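Local coordinates for protein Phosphoglucosamine/phosphogalactosamine mutase (Sulfolobus tokodaii, PDB 2F7L) that interconverts glucosamine 6-phosphate with glucosamine 1-phosphate, and galactosamine 6-phosphate with galactosamine 1-phosphate, as a magnesium-dependent phosphohexose mutase, at residues G263-Y268 with E362-L367; V282-S287 with T305-V310. One frame throughout, in Å; residues are numbered along the deposited sequence.

Interaction 1. Residues G263-Y268 with E362-L367; sequences GTLLSY and ELFDRL
Leu-265 reaches out of its helix into a cluster formed by Leu-363, Phe-364 and Leu-367. Its two methyls divide most of the cluster between them, and Leu-367 touches both. CD2 lies over one face of the Phe-364 ring, 3.9 Å from the ring centroid and 23° off the ring normal. This is a CH-pi contact. The methyl is shifted toward the rim and is nearest to CD2 and CE2 of Phe-364. The same Leu-265 CD2 meets CD1 of Leu-363 at 3.6 Å, where the two leucines come tip to tip. Leu-363 CG stands anti to its backbone N (chi1 -155°), and the end of the side chain comes closer to the facing helix than its base does. CD1 of Leu-265 turns to Leu-367 and faces both of its methyls, with CD1 the nearer.

The packing thins out at Thr-264. Its CG2 comes no closer than 4.2 Å to CD1 of Leu-367, and the two side chains pass in opposite directions. The methyl faces Leu-367, while the hydroxyl OG1 is bonded to the carbonyl O of Asp-260, one helical turn back. On the outer side of 362-367 the chemistry is polar. Arg-366 NH1 forms a salt bridge with OE2 of Glu-362 at 2.9 Å, using the anti lone pair of that oxygen, and exposed Asp-365 pairs with Arg-255.

The contact is apolar and packs helix 259-272 against helix 360-365 and the loop that follows it, within the alpha/beta/alpha domain III. Helix 342-356 closes one flank, with Leu-352 and Leu-353 on Leu-363 and Met-349 on Phe-364. Helix 290-296 lies against Thr-264 and Leu-367, and Phe-325 of strand 323-326 also touches Thr-264.

Interaction 2. Residues V282-S287 with T305-V310; sequences VTAVSS and TKVGSV
Ala-284 and Thr-305 pair as a parallel beta bridge, their CA atoms 4.7 Å apart, at the C-terminal ends of two neighbouring strands. Thr-305 takes part through both backbone polar atoms. Its N makes a weak, bent bond to Thr-283 O at 2.8 Å. Its O accepts from Val-285 N at 3.1 Å. Ala-284 CA also approaches Thr-305 O in a CA-H...O contact.

On one side, CG1 of Val-282 meets CG2 of Thr-305 at 3.4 Å, and the side chains meet at a slant. The Thr-305 methyl sits between its own N and carbonyl carbon, with OG1 anti to N (chi1 -174°). Ile-312 and Lys-315 of helix 309-318 also touch Thr-305.

Strands 280-284 and 301-305 belong to the mixed sheet of an alpha/beta/alpha domain. Helix 290-296 connects them in a beta-alpha-beta unit. Beyond the bridge the chains turn differently: Ala-284 to Ser-287 forms a type I turn, while Gly-308 is the N-cap of helix 309-318.

Past the strand ends, Val-307 approaches the turn. Its CG2 touches CG2 of Val-285 at 4.2 Å, with the side chains crossing at about a right angle, and lies equally far from Ser-286 OG. CB of Ala-284 rests on Lys-306 O at 3.3 Å. Ser-287 OG, at the end of the turn, donates back to Thr-283 OG1 just before it, which is also bonded to Phe-325 O. From the C-terminal domain, Lys-410 NZ bonds to the carbonyls of Val-285 and Ser-287, and Asp-407 OD2 to Val-307 N.

How the interactions relate
Both interactions belong to domain III, and their centres are about 19 Å apart. Their nearest atoms are about 6 Å apart, without touching. The next element after helix 259-272 is strand 280-284, whose end begins segment 282-287. Phe-325 of strand 323-326 borders both. Interaction 1 packs a helix against a short helix and its following loop, away from the annotated sites. Interaction 2 is nearer the active site. The side chain of Val-307 is about 12 Å from that of Ser-97, probably the phosphoserine intermediate by analogy with relatives and not phosphorylated here. It is about 5 Å from a bound sulfate, which probably comes from the crystallisation liquor.

Interaction 1. Residues G263-Y268 with E362-L367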
ATOM      1  N   GLY A 263      10.363  -3.892  -5.147  1.00 35.52           N
ATOM      2  CA  GLY A 263       9.196  -4.293  -5.905  1.00 35.85           C
ATOM      3  C   GLY A 263       9.693  -4.974  -7.154  1.00 37.33           C
ATOM      4  O   GLY A 263       9.097  -5.929  -7.650  1.00 37.86           O
ATOM      5  N   THR A 264      10.814  -4.469  -7.657  1.00 38.65           N
ATOM      6  CA  THR A 264      11.452  -4.992  -8.866  1.00 39.80           C
ATOM      7  C   THR A 264      12.034  -6.395  -8.619  1.00 39.75           C
ATOM      8  O   THR A 264      11.809  -7.312  -9.399  1.00 38.90           O
ATOM      9  CB  THR A 264      12.570  -4.015  -9.345  1.00 40.03           C
ATOM     10  OG1 THR A 264      11.972  -2.824  -9.868  1.00 38.84           O
ATOM     11  CG2 THR A 264      13.431  -4.660 -10.413  1.00 40.65           C
ATOM     12  N   LEU A 265      12.777  -6.532  -7.525  1.00 40.79           N
ATOM     13  CA  LEU A 265      13.381  -7.798  -7.112  1.00 41.34           C
ATOM     14  C   LEU A 265      12.283  -8.847  -6.896  1.00 42.17           C
ATOM     15  O   LEU A 265      12.417 -10.001  -7.304  1.00 43.22           O
ATOM     16  CB  LEU A 265      14.149  -7.573  -5.805  1.00 40.78           C
ATOM     17  CG  LEU A 265      15.672  -7.729  -5.744  1.00 40.65           C
ATOM     18  CD1 LEU A 265      16.279  -7.476  -7.096  1.00 40.94           C
ATOM     19  CD2 LEU A 265      16.245  -6.772  -4.709  1.00 39.64           C
ATOM     20  N   LEU A 266      11.202  -8.432  -6.238  1.00 42.81           N
ATOM     21  CA  LEU A 266      10.061  -9.293  -5.945  1.00 42.79           C
ATOM     22  C   LEU A 266       9.291  -9.574  -7.216  1.00 44.10           C
ATOM     23  O   LEU A 266       8.797 -10.681  -7.432  1.00 44.39           O
ATOM     24  CB  LEU A 266       9.145  -8.615  -4.931  1.00 41.30           C
ATOM     25  CG  LEU A 266       9.194  -9.112  -3.483  1.00 40.50           C
ATOM     26  CD1 LEU A 266      10.579  -9.617  -3.081  1.00 39.09           C
ATOM     27  CD2 LEU A 266       8.737  -7.984  -2.593  1.00 39.25           C
ATOM     28  N   SER A 267       9.185  -8.563  -8.064  1.00 45.58           N
ATOM     29  CA  SER A 267       8.482  -8.722  -9.328  1.00 46.76           C
ATOM     30  C   SER A 267       9.240  -9.799 -10.122  1.00 47.26           C
ATOM     31  O   SER A 267       8.674 -10.568 -10.896  1.00 46.91           O
ATOM     32  CB  SER A 267       8.475  -7.385 -10.071  1.00 46.53           C
ATOM     33  OG  SER A 267       7.346  -7.297 -10.917  1.00 47.56           O
ATOM     34  N   TYR A 268      10.541  -9.855  -9.899  1.00 48.39           N
ATOM     35  CA  TYR A 268      11.385 -10.833 -10.563  1.00 49.77           C
ATOM     36  C   TYR A 268      11.067 -12.256 -10.077  1.00 49.81           C
ATOM     37  O   TYR A 268      10.670 -13.131 -10.857  1.00 49.50           O
ATOM     38  CB  TYR A 268      12.850 -10.497 -10.284  1.00 50.45           C
ATOM     39  CG  TYR A 268      13.796 -11.603 -10.634  1.00 51.54           C
ATOM     40  CD1 TYR A 268      13.910 -12.052 -11.951  1.00 52.04           C
ATOM     41  CD2 TYR A 268      14.557 -12.229  -9.646  1.00 52.12           C
ATOM     42  CE1 TYR A 268      14.760 -13.106 -12.277  1.00 53.03           C
ATOM     43  CE2 TYR A 268      15.410 -13.288  -9.961  1.00 52.99           C
ATOM     44  CZ  TYR A 268      15.505 -13.720 -11.277  1.00 53.31           C
ATOM     45  OH  TYR A 268      16.328 -14.774 -11.592  1.00 54.70           O
ATOM     46  N   GLU A 362      24.018  -7.413  -0.987  1.00 48.33           N
ATOM     47  CA  GLU A 362      24.475  -7.741  -2.319  1.00 49.59           C
ATOM     48  C   GLU A 362      23.299  -7.831  -3.273  1.00 49.27           C
ATOM     49  O   GLU A 362      23.325  -7.239  -4.349  1.00 50.10           O
ATOM     50  CB  GLU A 362      25.239  -9.063  -2.337  1.00 50.97           C
ATOM     51  CG  GLU A 362      25.828  -9.339  -3.720  1.00 54.22           C
ATOM     52  CD  GLU A 362      26.381 -10.743  -3.895  1.00 56.14           C
ATOM     53  OE1 GLU A 362      27.130 -11.203  -2.995  1.00 56.21           O
ATOM     54  OE2 GLU A 362      26.073 -11.371  -4.947  1.00 56.65           O
ATOM     55  N   LEU A 363      22.276  -8.580  -2.866  1.00 48.50           N
ATOM     56  CA  LEU A 363      21.058  -8.778  -3.661  1.00 47.06           C
ATOM     57  C   LEU A 363      20.562  -7.468  -4.254  1.00 46.28           C
ATOM     58  O   LEU A 363      20.308  -7.363  -5.447  1.00 45.27           O
ATOM     59  CB  LEU A 363      19.962  -9.365  -2.770  1.00 46.56           C
ATOM     60  CG  LEU A 363      18.823 -10.189  -3.373  1.00 46.08           C
ATOM     61  CD1 LEU A 363      17.507  -9.597  -2.932  1.00 45.78           C
ATOM     62  CD2 LEU A 363      18.918 -10.228  -4.880  1.00 46.04           C
ATOM     63  N   PHE A 364      20.420  -6.468  -3.397  1.00 46.54           N
ATOM     64  CA  PHE A 364      19.950  -5.161  -3.819  1.00 46.46           C
ATOM     65  C   PHE A 364      20.900  -4.485  -4.777  1.00 46.35           C
ATOM     66  O   PHE A 364      20.467  -3.802  -5.719  1.00 45.68           O
ATOM     67  CB  PHE A 364      19.708  -4.270  -2.601  1.00 46.88           C
ATOM     68  CG  PHE A 364      18.334  -4.417  -2.031  1.00 47.73           C
ATOM     69  CD1 PHE A 364      18.119  -5.165  -0.876  1.00 47.88           C
ATOM     70  CD2 PHE A 364      17.236  -3.864  -2.700  1.00 47.37           C
ATOM     71  CE1 PHE A 364      16.832  -5.363  -0.404  1.00 47.58           C
ATOM     72  CE2 PHE A 364      15.951  -4.055  -2.234  1.00 47.15           C
ATOM     73  CZ  PHE A 364      15.746  -4.806  -1.088  1.00 47.80           C
ATOM     74  N   ASP A 365      22.194  -4.671  -4.539  1.00 45.75           N
ATOM     75  CA  ASP A 365      23.169  -4.075  -5.418  1.00 45.30           C
ATOM     76  C   ASP A 365      23.036  -4.597  -6.838  1.00 45.27           C
ATOM     77  O   ASP A 365      23.476  -3.942  -7.760  1.00 45.90           O
ATOM     78  CB  ASP A 365      24.583  -4.283  -4.896  1.00 45.11           C
ATOM     79  CG  ASP A 365      24.929  -3.328  -3.766  1.00 46.58           C
ATOM     80  OD1 ASP A 365      24.338  -2.225  -3.700  1.00 46.65           O
ATOM     81  OD2 ASP A 365      25.807  -3.673  -2.946  1.00 46.87           O
ATOM     82  N   ARG A 366      22.410  -5.753  -7.032  1.00 45.49           N
ATOM     83  CA  ARG A 366      22.247  -6.279  -8.385  1.00 46.21           C
ATOM     84  C   ARG A 366      21.340  -5.393  -9.243  1.00 46.41           C
ATOM     85  O   ARG A 366      21.162  -5.653 -10.423  1.00 46.56           O
ATOM     86  CB  ARG A 366      21.627  -7.683  -8.384  1.00 47.79           C
ATOM     87  CG  ARG A 366      22.422  -8.833  -7.751  1.00 49.52           C
ATOM     88  CD  ARG A 366      21.829 -10.143  -8.297  1.00 51.81           C
ATOM     89  NE  ARG A 366      21.875 -11.306  -7.406  1.00 53.50           N
ATOM     90  CZ  ARG A 366      22.982 -11.833  -6.891  1.00 55.53           C
ATOM     91  NH1 ARG A 366      24.184 -11.309  -7.151  1.00 55.55           N
ATOM     92  NH2 ARG A 366      22.886 -12.917  -6.131  1.00 56.24           N
ATOM     93  N   LEU A 367      20.755  -4.355  -8.652  1.00 46.89           N
ATOM     94  CA  LEU A 367      19.841  -3.454  -9.381  1.00 46.44           C
ATOM     95  C   LEU A 367      20.507  -2.171  -9.891  1.00 46.53           C
ATOM     96  O   LEU A 367      21.518  -1.710  -9.343  1.00 46.36           O
ATOM     97  CB  LEU A 367      18.665  -3.037  -8.478  1.00 45.46           C
ATOM     98  CG  LEU A 367      17.296  -3.712  -8.390  1.00 44.50           C
ATOM     99  CD1 LEU A 367      17.328  -5.094  -8.966  1.00 44.66           C
ATOM    100  CD2 LEU A 367      16.854  -3.739  -6.931  1.00 43.62           C
TER

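Interaction 2. Residues V282-S287 with T305-V310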
ATOM      1  N   VAL A 282       2.502  -4.530 -13.229  1.00 40.33           N
ATOM      2  CA  VAL A 282       1.904  -3.194 -13.247  1.00 37.81           C
ATOM      3  C   VAL A 282       2.603  -2.347 -12.196  1.00 37.34           C
ATOM      4  O   VAL A 282       3.018  -2.855 -11.164  1.00 37.79           O
ATOM      5  CB  VAL A 282       0.405  -3.256 -12.869  1.00 37.37           C
ATOM      6  CG1 VAL A 282      -0.213  -1.866 -12.858  1.00 36.34           C
ATOM      7  CG2 VAL A 282      -0.332  -4.150 -13.835  1.00 37.61           C
ATOM      8  N   THR A 283       2.766  -1.060 -12.460  1.00 36.75           N
ATOM      9  CA  THR A 283       3.359  -0.164 -11.464  1.00 35.64           C
ATOM     10  C   THR A 283       3.009   1.284 -11.785  1.00 34.54           C
ATOM     11  O   THR A 283       2.676   1.620 -12.925  1.00 34.73           O
ATOM     12  CB  THR A 283       4.890  -0.319 -11.349  1.00 35.24           C
ATOM     13  OG1 THR A 283       5.291   0.090 -10.035  1.00 35.24           O
ATOM     14  CG2 THR A 283       5.608   0.550 -12.367  1.00 34.12           C
ATOM     15  N   ALA A 284       3.055   2.139 -10.776  1.00 33.24           N
ATOM     16  CA  ALA A 284       2.716   3.534 -10.989  1.00 32.21           C
ATOM     17  C   ALA A 284       3.897   4.359 -11.500  1.00 31.88           C
ATOM     18  O   ALA A 284       5.075   4.088 -11.212  1.00 30.61           O
ATOM     19  CB  ALA A 284       2.157   4.140  -9.713  1.00 31.32           C
ATOM     20  N   VAL A 285       3.546   5.379 -12.270  1.00 31.87           N
ATOM     21  CA  VAL A 285       4.509   6.294 -12.860  1.00 31.26           C
ATOM     22  C   VAL A 285       5.427   6.940 -11.829  1.00 31.00           C
ATOM     23  O   VAL A 285       6.355   7.646 -12.188  1.00 30.74           O
ATOM     24  CB  VAL A 285       3.772   7.384 -13.666  1.00 30.79           C
ATOM     25  CG1 VAL A 285       3.236   6.789 -14.974  1.00 28.89           C
ATOM     26  CG2 VAL A 285       2.621   7.950 -12.834  1.00 29.26           C
ATOM     27  N   SER A 286       5.162   6.687 -10.553  1.00 31.62           N
ATOM     28  CA  SER A 286       5.968   7.214  -9.454  1.00 32.12           C
ATOM     29  C   SER A 286       7.187   6.299  -9.252  1.00 32.87           C
ATOM     30  O   SER A 286       8.141   6.638  -8.543  1.00 32.68           O
ATOM     31  CB  SER A 286       5.123   7.281  -8.174  1.00 31.79           C
ATOM     32  OG  SER A 286       4.445   6.051  -7.923  1.00 32.76           O
ATOM     33  N   SER A 287       7.144   5.136  -9.898  1.00 34.10           N
ATOM     34  CA  SER A 287       8.222   4.145  -9.834  1.00 34.41           C
ATOM     35  C   SER A 287       9.402   4.490 -10.755  1.00 35.00           C
ATOM     36  O   SER A 287       9.220   5.040 -11.855  1.00 34.00           O
ATOM     37  CB  SER A 287       7.678   2.762 -10.215  1.00 34.24           C
ATOM     38  OG  SER A 287       7.099   2.106  -9.110  1.00 33.78           O
ATOM     39  N   THR A 305       1.107   2.848 -14.916  1.00 38.80           N
ATOM     40  CA  THR A 305      -0.262   3.253 -14.630  1.00 38.33           C
ATOM     41  C   THR A 305      -0.357   4.441 -13.670  1.00 37.87           C
ATOM     42  O   THR A 305       0.655   4.955 -13.218  1.00 38.11           O
ATOM     43  CB  THR A 305      -1.072   2.033 -14.079  1.00 38.41           C
ATOM     44  OG1 THR A 305      -2.445   2.393 -13.926  1.00 39.01           O
ATOM     45  CG2 THR A 305      -0.520   1.558 -12.752  1.00 37.90           C
ATOM     46  N   LYS A 306      -1.575   4.882 -13.383  1.00 37.58           N
ATOM     47  CA  LYS A 306      -1.810   5.997 -12.475  1.00 37.94           C
ATOM     48  C   LYS A 306      -1.280   5.652 -11.095  1.00 38.06           C
ATOM     49  O   LYS A 306      -0.980   4.492 -10.791  1.00 37.38           O
ATOM     50  CB  LYS A 306      -3.315   6.301 -12.350  1.00 38.07           C
ATOM     51  CG  LYS A 306      -3.993   6.610 -13.660  1.00 41.58           C
ATOM     52  CD  LYS A 306      -5.536   6.710 -13.572  1.00 43.90           C
ATOM     53  CE  LYS A 306      -6.228   6.749 -15.012  1.00 45.27           C
ATOM     54  NZ  LYS A 306      -6.327   5.412 -15.760  1.00 43.54           N
ATOM     55  N   VAL A 307      -1.166   6.682 -10.268  1.00 38.27           N
ATOM     56  CA  VAL A 307      -0.736   6.535  -8.889  1.00 39.15           C
ATOM     57  C   VAL A 307      -1.971   6.083  -8.111  1.00 40.79           C
ATOM     58  O   VAL A 307      -3.054   6.666  -8.264  1.00 40.77           O
ATOM     59  CB  VAL A 307      -0.256   7.889  -8.315  1.00 38.80           C
ATOM     60  CG1 VAL A 307      -0.112   7.805  -6.802  1.00 36.01           C
ATOM     61  CG2 VAL A 307       1.057   8.293  -8.978  1.00 37.48           C
ATOM     62  N   GLY A 308      -1.813   5.051  -7.282  1.00 42.49           N
ATOM     63  CA  GLY A 308      -2.931   4.540  -6.491  1.00 43.23           C
ATOM     64  C   GLY A 308      -2.939   3.020  -6.377  1.00 43.92           C
ATOM     65  O   GLY A 308      -2.985   2.312  -7.396  1.00 43.92           O
ATOM     66  N   SER A 309      -2.902   2.524  -5.138  1.00 43.84           N
ATOM     67  CA  SER A 309      -2.885   1.087  -4.855  1.00 43.88           C
ATOM     68  C   SER A 309      -4.160   0.312  -5.183  1.00 43.15           C
ATOM     69  O   SER A 309      -4.093  -0.790  -5.734  1.00 42.74           O
ATOM     70  CB  SER A 309      -2.525   0.855  -3.388  1.00 44.70           C
ATOM     71  OG  SER A 309      -1.183   1.228  -3.150  1.00 47.35           O
ATOM     72  N   VAL A 310      -5.312   0.865  -4.816  1.00 42.38           N
ATOM     73  CA  VAL A 310      -6.580   0.203  -5.094  1.00 42.16           C
ATOM     74  C   VAL A 310      -6.666  -0.043  -6.606  1.00 42.74           C
ATOM     75  O   VAL A 310      -6.900  -1.170  -7.055  1.00 42.65           O
ATOM     76  CB  VAL A 310      -7.795   1.076  -4.660  1.00 41.68           C
ATOM     77  CG1 VAL A 310      -9.086   0.303  -4.857  1.00 40.66           C
ATOM     78  CG2 VAL A 310      -7.641   1.531  -3.212  1.00 40.53           C
TER